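Local coordinates for protein pseudoalteromonas arctica PAMC 21717 (Pseudoalteromonas arctica, PDB 5YL7) that hydrolyses peptide bonds in proteins as a cold-active, calcium-binding serine protease of the subtilase family, at residues G19-P24 with A288-L293; A222-N227 with A319-C324; G138-I143 with S177-T182; V128-L133 with I147-G152. All blocks are in the same frame, centred on the assembly; numbering follows the deposited sequence.

In the fold
The four contacts fall into two groups on a subtilisin-like fold. Contacts 3 and 4 share helix 140-150; their centres are about 13 Å apart and they touch, with G138 N lying 3.7 Å from L133 CD2. Contacts 1 and 2 have centres about 16 Å apart and nearest atoms about 4 Å apart, without touching. Contact 4 lies across the chain's centre from both, with centres about 22 Å from contact 1 and 29 Å from contact 2, though contacts 2 and 4 reach the same parallel sheet. S281 of the probable triad, with H100 and D41, lies on helix 280-297, the helix used by contact 1, while G138 in contact 3 hydrogen-bonds a bound peptide.

Contact 1 of 4, residues G19-P24 with A288-L293; sequences GGLNLP and AGVAAL
L21 and V290 meet methyl to methyl, with L21 CD2 only 3.5 Å from V290 CG2, closer than carbons usually pack. The two side chains run past one another antiparallel, and L21 CG also lies 4.2 Å from the same valine methyl. V290 CG2 is opposite the carbonyl carbon and beside the backbone N (chi1 -180° for CG1), which puts this branch on the side facing L21. L21 has a chi1 of -146°, well off a staggered position, which may reflect the tight fit against V290. The second pair is more relaxed: L23 CD2 and L293 CD1 are 3.9 Å apart, and the two leucines cross roughly at right angles. All four side chains are buried and apolar. They fasten the N-terminal part of the chain to helix 280-297, whose N-terminal turn carries S281, the probable nucleophile of a subtilase triad. V290 and L293 lie one turn apart on that helix and both face the incoming loop. Between the two leucines, N22 has a positive phi of 60° and its side chain leaves the interface to bond D330 through ND2. Further out, backbone hydrogen bonds tie L21 to H13 and A331 and L23 to Y14, setting both leucines in place. Helix 331-338 flanks the group, A334 packing against V290 and V335 against L293.

Contact 2 of 4, residues A222-N227 with A319-C324; sequences ASVGRN and ATCTSC
The amide of N227 is roofed on one face by A319, whose CB stands 3.9 Å from ND2 and almost directly above it rather than at the edge of the plane. The same methyl rests 3.8 Å from N227 O, so it touches both the side-chain and the backbone end of the asparagine. With chi1 at 64°, CG sits between the backbone N and the carbonyl carbon, folding the amide back toward the 319-324 loop. OD1 accepts a hydrogen bond from G229 N, which helps fix how the amide is turned. Further along, the partner from the loop is a sulfur: C321 SG lies 3.9 Å from V224 CG1. That SG is anti to its backbone N (chi1 -151°), carrying the sulfur down onto the valine. A222 completes the row, its CB 4.4 Å from C324 CA and 4.5 Å from C324 CB. S223, between A222 and V224, points away from the loop, against T280 and A283 of helix 280-297. Backbone bonds hold strand 219-224 to strand 242-245, pairing A222 with V242 and A244. C321 and C324 are joined by a disulfide, SG to SG 2.1 Å, that closes a tight loop with S323 at positive phi. The arrangement is a CXXC disulfide loop laid over the C-terminal end of a strand in the parallel sheet of a subtilase fold.

Contact 3 of 4, residues G138-I143 with S177-T182; sequences GLTSDI and SCSSTT
T140 lays its methyl against a pair of neighbouring hydroxyls, those of T182 and S179, and this is the close part of the contact: CG2 is 3.4 Å from T182 OG1 and 3.7 Å from S179 OG. The T140 and T182 side chains cross nearly at right angles. CG2 of T140 is anti to the backbone N while OG1 lies beside that N, so it is the methyl, not the hydroxyl, that faces the other helix. Beside this methyl a water bridges the segments, donating to T140 O at 2.9 Å and hydrogen-bonded to T182 OG1 at 2.7 Å. One backbone carbonyl in the first turn of helix 140-150 is thereby linked to the first turn of helix 180-191. The S141 side is looser: T181 CG2 comes no nearer than 4.4 Å to S141 CA, and T181 is exposed to solvent. No direct hydrogen bond joins the two segments. Both ends are anchored by their own neighbours. C178 is disulfide-bonded to C215, and S179 holds the N-cap position of helix 180-191. On the other segment D142 forms a salt bridge with R73, and G138, just ahead of the helix, gives backbone hydrogen bonds to a bound peptide, consistent with a place on the substrate cleft. The contact thus joins the N-terminal ends of helices 140-150 and 180-191 at the surface, with I143 turned inward onto V132 beyond strand 126-131.

Contact 4 of 4, residues V128-L133 with I147-G152; sequences VPVRVL and IIWASG
W149 reaches from helix 140-150 to V128 and V130 of strand 126-131. Its CB leads the indole toward the strand, with CG anti to the backbone N (chi1 -176°). The six-membered ring then does the touching: CE3 is 4.2 Å from V130 CG2, and CZ3 is 4.1 Å from that same methyl, which lies at the ring's edge and near its plane. CZ3 also meets V128 CG1 at 3.9 Å, the V128 side chain running about perpendicular to the tryptophan. On the five-membered ring NE1 turns elsewhere, to a hydrogen bond with P159 O, which helps fix the rotation of the indole, while M60 packs against the tryptophan as well. V130 CG2 serves a second partner, A150 CB at 4.3 Å. V128 and V130 project from one face of the strand and P129 from the other. This is the first half of a beta-alpha-beta crossover, in which helix 140-150 carries the chain over strand 36-41 to strand 167-170. A150 accordingly rests on A38 and I168, and I147 on L40. Backbone bonds from V130 to V39 and D41 align the strand beside a probable catalytic aspartate. The helix ends in a Schellman motif: G152 has a phi of 97°, and G152 N bonds W149 O. S151 OG donates to I148 O at 2.8 Å, tilted 22° from the carbonyl plane, and also bonds N192 ND2.

Contact 1 of 4, residues G19-P24 with A288-L293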
loop_
_atom_site.group_PDB
_atom_site.type_symbol
_atom_site.label_atom_id
_atom_site.label_comp_id
_atom_site.label_asym_id
_atom_site.label_seq_id
_atom_site.Cartn_x
_atom_site.Cartn_y
_atom_site.Cartn_z
ATOM N N GLY A 19 -9.544 11.238 12.035
ATOM C CA GLY A 19 -9.153 10.070 11.232
ATOM C C GLY A 19 -7.819 10.218 10.518
ATOM O O GLY A 19 -7.450 9.263 9.797
ATOM N N GLY A 20 -7.061 11.265 10.730
ATOM C CA GLY A 20 -5.841 11.434 9.997
ATOM C C GLY A 20 -4.619 10.878 10.653
ATOM O O GLY A 20 -4.581 10.445 11.791
ATOM N N LEU A 21 -3.529 10.852 9.845
ATOM C CA LEU A 21 -2.272 10.221 10.182
ATOM C C LEU A 21 -1.283 11.078 10.969
ATOM O O LEU A 21 -0.181 10.644 11.275
ATOM C CB LEU A 21 -1.600 9.686 8.917
ATOM C CG LEU A 21 -0.790 8.418 9.031
ATOM C CD1 LEU A 21 -1.627 7.185 9.282
ATOM C CD2 LEU A 21 0.097 8.275 7.811
ATOM N N ASN A 22 -1.633 12.356 11.221
ATOM C CA ASN A 22 -0.792 13.289 11.970
ATOM C C ASN A 22 0.547 13.487 11.281
ATOM O O ASN A 22 1.579 13.477 11.942
ATOM C CB ASN A 22 -0.631 12.833 13.442
ATOM C CG ASN A 22 -0.262 13.959 14.367
ATOM O OD1 ASN A 22 -0.588 15.133 14.098
ATOM N ND2 ASN A 22 0.432 13.611 15.436
ATOM N N LEU A 23 0.476 13.725 9.968
ATOM C CA LEU A 23 1.683 13.881 9.129
ATOM C C LEU A 23 2.379 15.250 9.219
ATOM O O LEU A 23 3.613 15.255 9.189
ATOM C CB LEU A 23 1.372 13.518 7.732
ATOM C CG LEU A 23 1.404 12.002 7.495
ATOM C CD1 LEU A 23 0.625 11.637 6.233
ATOM C CD2 LEU A 23 2.856 11.480 7.438
ATOM N N PRO A 24 1.660 16.391 9.274
ATOM C CA PRO A 24 2.442 17.646 9.177
ATOM C C PRO A 24 3.546 17.766 10.180
ATOM O O PRO A 24 4.697 18.193 9.767
ATOM C CB PRO A 24 1.317 18.688 9.361
ATOM C CG PRO A 24 0.119 18.078 8.682
ATOM C CD PRO A 24 0.217 16.610 9.137
ATOM N N ALA A 288 2.809 1.946 5.394
ATOM C CA ALA A 288 4.070 1.738 4.690
ATOM C C ALA A 288 4.810 3.033 4.590
ATOM O O ALA A 288 6.018 3.042 4.747
ATOM C CB ALA A 288 3.809 1.111 3.326
ATOM N N GLY A 289 4.074 4.127 4.335
ATOM C CA GLY A 289 4.781 5.415 4.294
ATOM C C GLY A 289 5.355 5.771 5.634
ATOM O O GLY A 289 6.489 6.278 5.705
ATOM N N VAL A 290 4.640 5.569 6.750
ATOM C CA VAL A 290 5.239 5.816 8.067
ATOM C C VAL A 290 6.391 4.915 8.323
ATOM O O VAL A 290 7.393 5.378 8.939
ATOM C CB VAL A 290 4.164 5.842 9.181
ATOM C CG1 VAL A 290 4.805 6.106 10.536
ATOM C CG2 VAL A 290 3.123 6.911 8.893
ATOM N N ALA A 291 6.343 3.653 7.905
ATOM C CA ALA A 291 7.525 2.809 8.023
ATOM C C ALA A 291 8.731 3.418 7.312
ATOM O O ALA A 291 9.865 3.340 7.856
ATOM C CB ALA A 291 7.207 1.416 7.459
ATOM N N ALA A 292 8.548 4.024 6.163
ATOM C CA ALA A 292 9.604 4.737 5.486
ATOM C C ALA A 292 10.053 5.937 6.262
ATOM O O ALA A 292 11.304 6.209 6.259
ATOM C CB ALA A 292 9.208 5.095 4.046
ATOM N N LEU A 293 9.191 6.707 6.891
ATOM C CA LEU A 293 9.611 7.844 7.730
ATOM C C LEU A 293 10.476 7.316 8.834
ATOM O O LEU A 293 11.552 7.917 9.157
ATOM C CB LEU A 293 8.438 8.622 8.264
ATOM C CG LEU A 293 7.448 9.144 7.254
ATOM C CD1 LEU A 293 6.392 10.008 7.955
ATOM C CD2 LEU A 293 8.125 9.908 6.127
#

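Contact 2 of 4, residues A222-N227 with A319-C324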
loop_
_atom_site.group_PDB
_atom_site.type_symbol
_atom_site.label_atom_id
_atom_site.label_comp_id
_atom_site.label_asym_id
_atom_site.label_seq_id
_atom_site.Cartn_x
_atom_site.Cartn_y
_atom_site.Cartn_z
ATOM N N ALA A 222 -5.726 -2.599 9.767
ATOM C CA ALA A 222 -7.197 -2.348 9.670
ATOM C C ALA A 222 -7.405 -0.922 9.202
ATOM O O ALA A 222 -6.562 -0.039 9.295
ATOM C CB ALA A 222 -7.857 -2.593 11.008
ATOM N N SER A 223 -8.623 -0.647 8.700
ATOM C CA SER A 223 -8.983 0.635 8.168
ATOM C C SER A 223 -9.939 1.419 9.042
ATOM O O SER A 223 -10.967 0.800 9.480
ATOM C CB SER A 223 -9.645 0.470 6.830
ATOM O OG SER A 223 -10.134 1.725 6.351
ATOM N N VAL A 224 -9.685 2.673 9.315
ATOM C CA VAL A 224 -10.640 3.619 9.875
ATOM C C VAL A 224 -11.155 4.516 8.811
ATOM O O VAL A 224 -10.519 4.850 7.800
ATOM C CB VAL A 224 -10.135 4.406 11.070
ATOM C CG1 VAL A 224 -9.794 3.478 12.237
ATOM C CG2 VAL A 224 -8.956 5.283 10.718
ATOM N N GLY A 225 -12.372 5.026 9.044
ATOM C CA GLY A 225 -12.935 6.131 8.241
ATOM C C GLY A 225 -12.551 7.447 8.787
ATOM O O GLY A 225 -11.844 7.611 9.778
ATOM N N ARG A 226 -13.151 8.496 8.207
ATOM C CA ARG A 226 -12.947 9.868 8.591
ATOM C C ARG A 226 -13.410 10.177 10.010
ATOM O O ARG A 226 -12.924 11.128 10.597
ATOM C CB ARG A 226 -13.589 10.777 7.512
ATOM C CG ARG A 226 -13.253 12.244 7.674
ATOM C CD ARG A 226 -13.689 12.983 6.420
ATOM N NE ARG A 226 -13.250 14.369 6.407
ATOM C CZ ARG A 226 -13.432 15.129 5.312
ATOM N NH1 ARG A 226 -14.074 14.674 4.260
ATOM N NH2 ARG A 226 -12.815 16.284 5.284
ATOM N N ASN A 227 -14.275 9.358 10.568
ATOM C CA ASN A 227 -14.644 9.481 11.953
ATOM C C ASN A 227 -13.618 8.936 12.929
ATOM O O ASN A 227 -13.761 9.100 14.130
ATOM C CB ASN A 227 -16.023 8.807 12.265
ATOM C CG ASN A 227 -16.006 7.303 12.038
ATOM O OD1 ASN A 227 -15.084 6.757 11.404
ATOM N ND2 ASN A 227 -16.914 6.590 12.657
ATOM N N ALA A 319 -13.666 6.922 17.815
ATOM C CA ALA A 319 -14.897 6.211 17.658
ATOM C C ALA A 319 -14.607 4.728 17.701
ATOM O O ALA A 319 -13.440 4.310 17.431
ATOM C CB ALA A 319 -15.597 6.643 16.374
ATOM N N THR A 320 -15.632 3.934 17.880
ATOM C CA THR A 320 -15.500 2.492 18.115
ATOM C C THR A 320 -14.571 1.858 16.971
ATOM O O THR A 320 -14.893 2.004 15.791
ATOM C CB THR A 320 -16.927 1.806 17.933
ATOM O OG1 THR A 320 -17.962 2.465 18.736
ATOM C CG2 THR A 320 -16.905 0.333 18.330
ATOM N N CYS A 321 -13.575 1.103 17.457
ATOM C CA CYS A 321 -12.811 0.239 16.542
ATOM C C CYS A 321 -12.450 -1.014 17.322
ATOM O O CYS A 321 -11.357 -1.028 17.934
ATOM C CB CYS A 321 -11.602 0.982 15.957
ATOM S SG CYS A 321 -11.053 0.462 14.333
ATOM N N THR A 322 -13.322 -2.022 17.153
ATOM C CA THR A 322 -13.107 -3.220 17.921
ATOM C C THR A 322 -12.026 -4.104 17.215
ATOM O O THR A 322 -12.164 -4.413 16.044
ATOM C CB THR A 322 -14.375 -4.039 18.177
ATOM O OG1 THR A 322 -15.556 -3.211 18.380
ATOM C CG2 THR A 322 -14.157 -4.944 19.410
ATOM N N SER A 323 -11.105 -4.510 18.011
ATOM C CA SER A 323 -10.030 -5.387 17.505
ATOM C C SER A 323 -9.324 -4.846 16.272
ATOM O O SER A 323 -9.162 -5.517 15.265
ATOM C CB SER A 323 -10.520 -6.761 17.243
ATOM O OG SER A 323 -11.090 -7.353 18.469
ATOM N N CYS A 324 -8.942 -3.587 16.399
ATOM C CA CYS A 324 -8.332 -2.796 15.349
ATOM C C CYS A 324 -6.870 -2.535 15.666
ATOM O O CYS A 324 -6.268 -1.525 15.171
ATOM C CB CYS A 324 -9.003 -1.472 15.199
ATOM S SG CYS A 324 -10.672 -1.556 14.528
#

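Contact 3 of 4, residues G138-I143 with S177-T182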
loop_
_atom_site.group_PDB
_atom_site.type_symbol
_atom_site.label_atom_id
_atom_site.label_comp_id
_atom_site.label_asym_id
_atom_site.label_seq_id
_atom_site.Cartn_x
_atom_site.Cartn_y
_atom_site.Cartn_z
ATOM N N GLY A 138 -4.166 -12.106 -8.943
ATOM C CA GLY A 138 -2.824 -12.611 -9.028
ATOM C C GLY A 138 -2.620 -13.986 -8.416
ATOM O O GLY A 138 -3.443 -14.395 -7.631
ATOM N N LEU A 139 -1.568 -14.592 -8.856
ATOM C CA LEU A 139 -1.191 -15.946 -8.400
ATOM C C LEU A 139 -0.322 -15.863 -7.158
ATOM O O LEU A 139 0.650 -15.080 -7.131
ATOM C CB LEU A 139 -0.426 -16.591 -9.497
ATOM C CG LEU A 139 -0.031 -18.069 -9.374
ATOM C CD1 LEU A 139 -1.266 -18.980 -9.150
ATOM C CD2 LEU A 139 0.741 -18.574 -10.616
ATOM N N THR A 140 -0.624 -16.678 -6.155
ATOM C CA THR A 140 0.180 -16.735 -4.947
ATOM C C THR A 140 1.641 -16.856 -5.231
ATOM O O THR A 140 2.481 -16.146 -4.585
ATOM C CB THR A 140 -0.337 -17.935 -4.053
ATOM O OG1 THR A 140 -1.718 -17.691 -3.863
ATOM C CG2 THR A 140 0.522 -18.041 -2.762
ATOM N N SER A 141 2.079 -17.666 -6.163
ATOM C CA SER A 141 3.444 -17.877 -6.407
ATOM C C SER A 141 4.177 -16.635 -7.065
ATOM O O SER A 141 5.344 -16.389 -6.801
ATOM C CB SER A 141 3.731 -19.162 -7.239
ATOM O OG SER A 141 2.942 -19.103 -8.323
ATOM N N ASP A 142 3.398 -15.921 -7.905
ATOM C CA ASP A 142 3.944 -14.681 -8.444
ATOM C C ASP A 142 4.077 -13.622 -7.355
ATOM O O ASP A 142 5.081 -12.876 -7.344
ATOM C CB ASP A 142 3.047 -14.144 -9.557
ATOM C CG ASP A 142 3.032 -15.002 -10.837
ATOM O OD1 ASP A 142 3.972 -15.776 -11.073
ATOM O OD2 ASP A 142 2.136 -14.703 -11.662
ATOM N N ILE A 143 3.106 -13.493 -6.509
ATOM C CA ILE A 143 3.166 -12.564 -5.371
ATOM C C ILE A 143 4.368 -12.872 -4.511
ATOM O O ILE A 143 5.114 -11.973 -4.085
ATOM C CB ILE A 143 1.862 -12.534 -4.605
ATOM C CG1 ILE A 143 0.732 -12.065 -5.538
ATOM C CG2 ILE A 143 1.999 -11.719 -3.367
ATOM C CD1 ILE A 143 -0.652 -12.378 -5.034
ATOM N N SER A 177 -5.892 -19.614 4.900
ATOM C CA SER A 177 -4.688 -19.586 5.616
ATOM C C SER A 177 -3.511 -19.041 4.754
ATOM O O SER A 177 -3.575 -19.007 3.548
ATOM C CB SER A 177 -4.413 -21.008 6.168
ATOM O OG SER A 177 -4.314 -21.885 5.136
ATOM N N CYS A 178 -2.493 -18.558 5.470
ATOM C CA CYS A 178 -1.249 -18.110 4.868
ATOM C C CYS A 178 -0.509 -19.368 4.306
ATOM O O CYS A 178 -0.200 -20.239 5.115
ATOM C CB CYS A 178 -0.386 -17.408 5.905
ATOM S SG CYS A 178 1.202 -16.820 5.263
ATOM N N SER A 179 -0.201 -19.410 3.051
ATOM C CA SER A 179 0.465 -20.551 2.582
ATOM C C SER A 179 1.922 -20.616 2.892
ATOM O O SER A 179 2.556 -19.546 3.149
ATOM C CB SER A 179 0.309 -20.703 1.093
ATOM O OG SER A 179 1.214 -19.822 0.427
ATOM N N SER A 180 2.510 -21.773 2.871
ATOM C CA SER A 180 3.928 -21.922 3.116
ATOM C C SER A 180 4.734 -21.112 2.062
ATOM O O SER A 180 5.744 -20.570 2.450
ATOM C CB SER A 180 4.435 -23.364 2.972
ATOM O OG SER A 180 3.924 -24.017 4.122
ATOM N N THR A 181 4.318 -21.047 0.813
ATOM C CA THR A 181 5.051 -20.320 -0.225
ATOM C C THR A 181 5.095 -18.827 0.228
ATOM O O THR A 181 6.120 -18.200 0.102
ATOM C CB THR A 181 4.284 -20.438 -1.537
ATOM O OG1 THR A 181 4.278 -21.838 -1.910
ATOM C CG2 THR A 181 4.911 -19.655 -2.688
ATOM N N THR A 182 3.969 -18.284 0.678
ATOM C CA THR A 182 3.930 -16.897 1.084
ATOM C C THR A 182 4.776 -16.662 2.352
ATOM O O THR A 182 5.535 -15.706 2.393
ATOM C CB THR A 182 2.509 -16.428 1.298
ATOM O OG1 THR A 182 1.756 -16.753 0.092
ATOM C CG2 THR A 182 2.432 -14.970 1.583
HETATM O O HOH W 1 2.066 -14.967 -1.944
#

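Contact 4 of 4, residues V128-L133 with I147-G152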
loop_
_atom_site.group_PDB
_atom_site.type_symbol
_atom_site.label_atom_id
_atom_site.label_comp_id
_atom_site.label_asym_id
_atom_site.label_seq_id
_atom_site.Cartn_x
_atom_site.Cartn_y
_atom_site.Cartn_z
ATOM N N VAL A 128 9.427 1.273 -5.757
ATOM C CA VAL A 128 9.704 0.215 -6.769
ATOM C C VAL A 128 8.397 -0.466 -7.029
ATOM O O VAL A 128 7.815 -1.126 -6.131
ATOM C CB VAL A 128 10.749 -0.782 -6.279
ATOM C CG1 VAL A 128 10.888 -1.989 -7.148
ATOM C CG2 VAL A 128 12.075 -0.089 -6.119
ATOM N N PRO A 129 7.838 -0.374 -8.206
ATOM C CA PRO A 129 6.624 -1.039 -8.548
ATOM C C PRO A 129 6.853 -2.481 -8.893
ATOM O O PRO A 129 7.686 -2.780 -9.738
ATOM C CB PRO A 129 6.111 -0.269 -9.768
ATOM C CG PRO A 129 7.380 0.203 -10.437
ATOM C CD PRO A 129 8.362 0.455 -9.328
ATOM N N VAL A 130 6.209 -3.398 -8.187
ATOM C CA VAL A 130 6.310 -4.834 -8.436
ATOM C C VAL A 130 4.969 -5.290 -8.828
ATOM O O VAL A 130 4.031 -5.352 -8.013
ATOM C CB VAL A 130 6.898 -5.569 -7.219
ATOM C CG1 VAL A 130 7.119 -7.038 -7.563
ATOM C CG2 VAL A 130 8.181 -4.939 -6.775
ATOM N N ARG A 131 4.783 -5.565 -10.119
ATOM C CA ARG A 131 3.504 -5.889 -10.662
ATOM C C ARG A 131 3.216 -7.368 -10.440
ATOM O O ARG A 131 3.899 -8.215 -11.017
ATOM C CB ARG A 131 3.328 -5.464 -12.134
ATOM C CG ARG A 131 2.030 -5.866 -12.715
ATOM C CD ARG A 131 1.766 -5.134 -14.025
ATOM N NE ARG A 131 0.443 -5.490 -14.477
ATOM C CZ ARG A 131 0.079 -6.298 -15.481
ATOM N NH1 ARG A 131 0.990 -6.838 -16.253
ATOM N NH2 ARG A 131 -1.179 -6.578 -15.677
ATOM N N VAL A 132 2.209 -7.664 -9.642
ATOM C CA VAL A 132 1.830 -9.031 -9.311
ATOM C C VAL A 132 0.391 -9.310 -9.531
ATOM O O VAL A 132 0.001 -10.510 -9.477
ATOM C CB VAL A 132 2.243 -9.377 -7.867
ATOM C CG1 VAL A 132 3.757 -9.220 -7.616
ATOM C CG2 VAL A 132 1.443 -8.598 -6.848
ATOM N N LEU A 133 -0.423 -8.326 -9.825
ATOM C CA LEU A 133 -1.888 -8.452 -10.029
ATOM C C LEU A 133 -2.263 -7.941 -11.409
ATOM O O LEU A 133 -1.812 -6.864 -11.829
ATOM C CB LEU A 133 -2.676 -7.651 -9.025
ATOM C CG LEU A 133 -2.344 -7.840 -7.535
ATOM C CD1 LEU A 133 -3.196 -6.908 -6.693
ATOM C CD2 LEU A 133 -2.595 -9.275 -7.111
ATOM N N ILE A 147 7.649 -10.628 -3.489
ATOM C CA ILE A 147 8.144 -10.309 -2.122
ATOM C C ILE A 147 9.644 -10.576 -2.043
ATOM O O ILE A 147 10.413 -9.716 -1.601
ATOM C CB ILE A 147 7.431 -11.176 -1.084
ATOM C CG1 ILE A 147 5.895 -10.830 -1.021
ATOM C CG2 ILE A 147 8.089 -11.110 0.253
ATOM C CD1 ILE A 147 5.058 -11.832 -0.250
ATOM N N ILE A 148 10.034 -11.740 -2.534
ATOM C CA ILE A 148 11.491 -12.090 -2.501
ATOM C C ILE A 148 12.328 -11.057 -3.258
ATOM O O ILE A 148 13.283 -10.482 -2.712
ATOM C CB ILE A 148 11.682 -13.505 -3.085
ATOM C CG1 ILE A 148 11.031 -14.542 -2.183
ATOM C CG2 ILE A 148 13.204 -13.792 -3.274
ATOM C CD1 ILE A 148 10.814 -15.848 -2.878
ATOM N N TRP A 149 11.917 -10.823 -4.515
ATOM C CA TRP A 149 12.720 -9.906 -5.356
ATOM C C TRP A 149 12.758 -8.492 -4.786
ATOM O O TRP A 149 13.749 -7.783 -4.845
ATOM C CB TRP A 149 12.164 -9.957 -6.801
ATOM C CG TRP A 149 12.945 -9.131 -7.783
ATOM C CD1 TRP A 149 14.101 -9.527 -8.467
ATOM C CD2 TRP A 149 12.702 -7.782 -8.182
ATOM N NE1 TRP A 149 14.493 -8.495 -9.259
ATOM C CE2 TRP A 149 13.714 -7.399 -9.094
ATOM C CE3 TRP A 149 11.747 -6.833 -7.837
ATOM C CZ2 TRP A 149 13.735 -6.165 -9.697
ATOM C CZ3 TRP A 149 11.840 -5.590 -8.423
ATOM C CH2 TRP A 149 12.833 -5.267 -9.330
ATOM N N ALA A 150 11.592 -8.024 -4.306
ATOM C CA ALA A 150 11.464 -6.679 -3.791
ATOM C C ALA A 150 12.447 -6.438 -2.675
ATOM O O ALA A 150 12.974 -5.329 -2.508
ATOM C CB ALA A 150 10.105 -6.441 -3.238
ATOM N N SER A 151 12.712 -7.491 -1.869
ATOM C CA SER A 151 13.634 -7.408 -0.749
ATOM C C SER A 151 15.107 -7.503 -1.140
ATOM O O SER A 151 15.956 -7.403 -0.212
ATOM C CB SER A 151 13.296 -8.457 0.274
ATOM O OG SER A 151 13.769 -9.751 -0.054
ATOM N N GLY A 152 15.387 -7.809 -2.392
ATOM C CA GLY A 152 16.774 -8.015 -2.837
ATOM C C GLY A 152 17.113 -9.441 -2.842
ATOM O O GLY A 152 18.347 -9.796 -2.995
#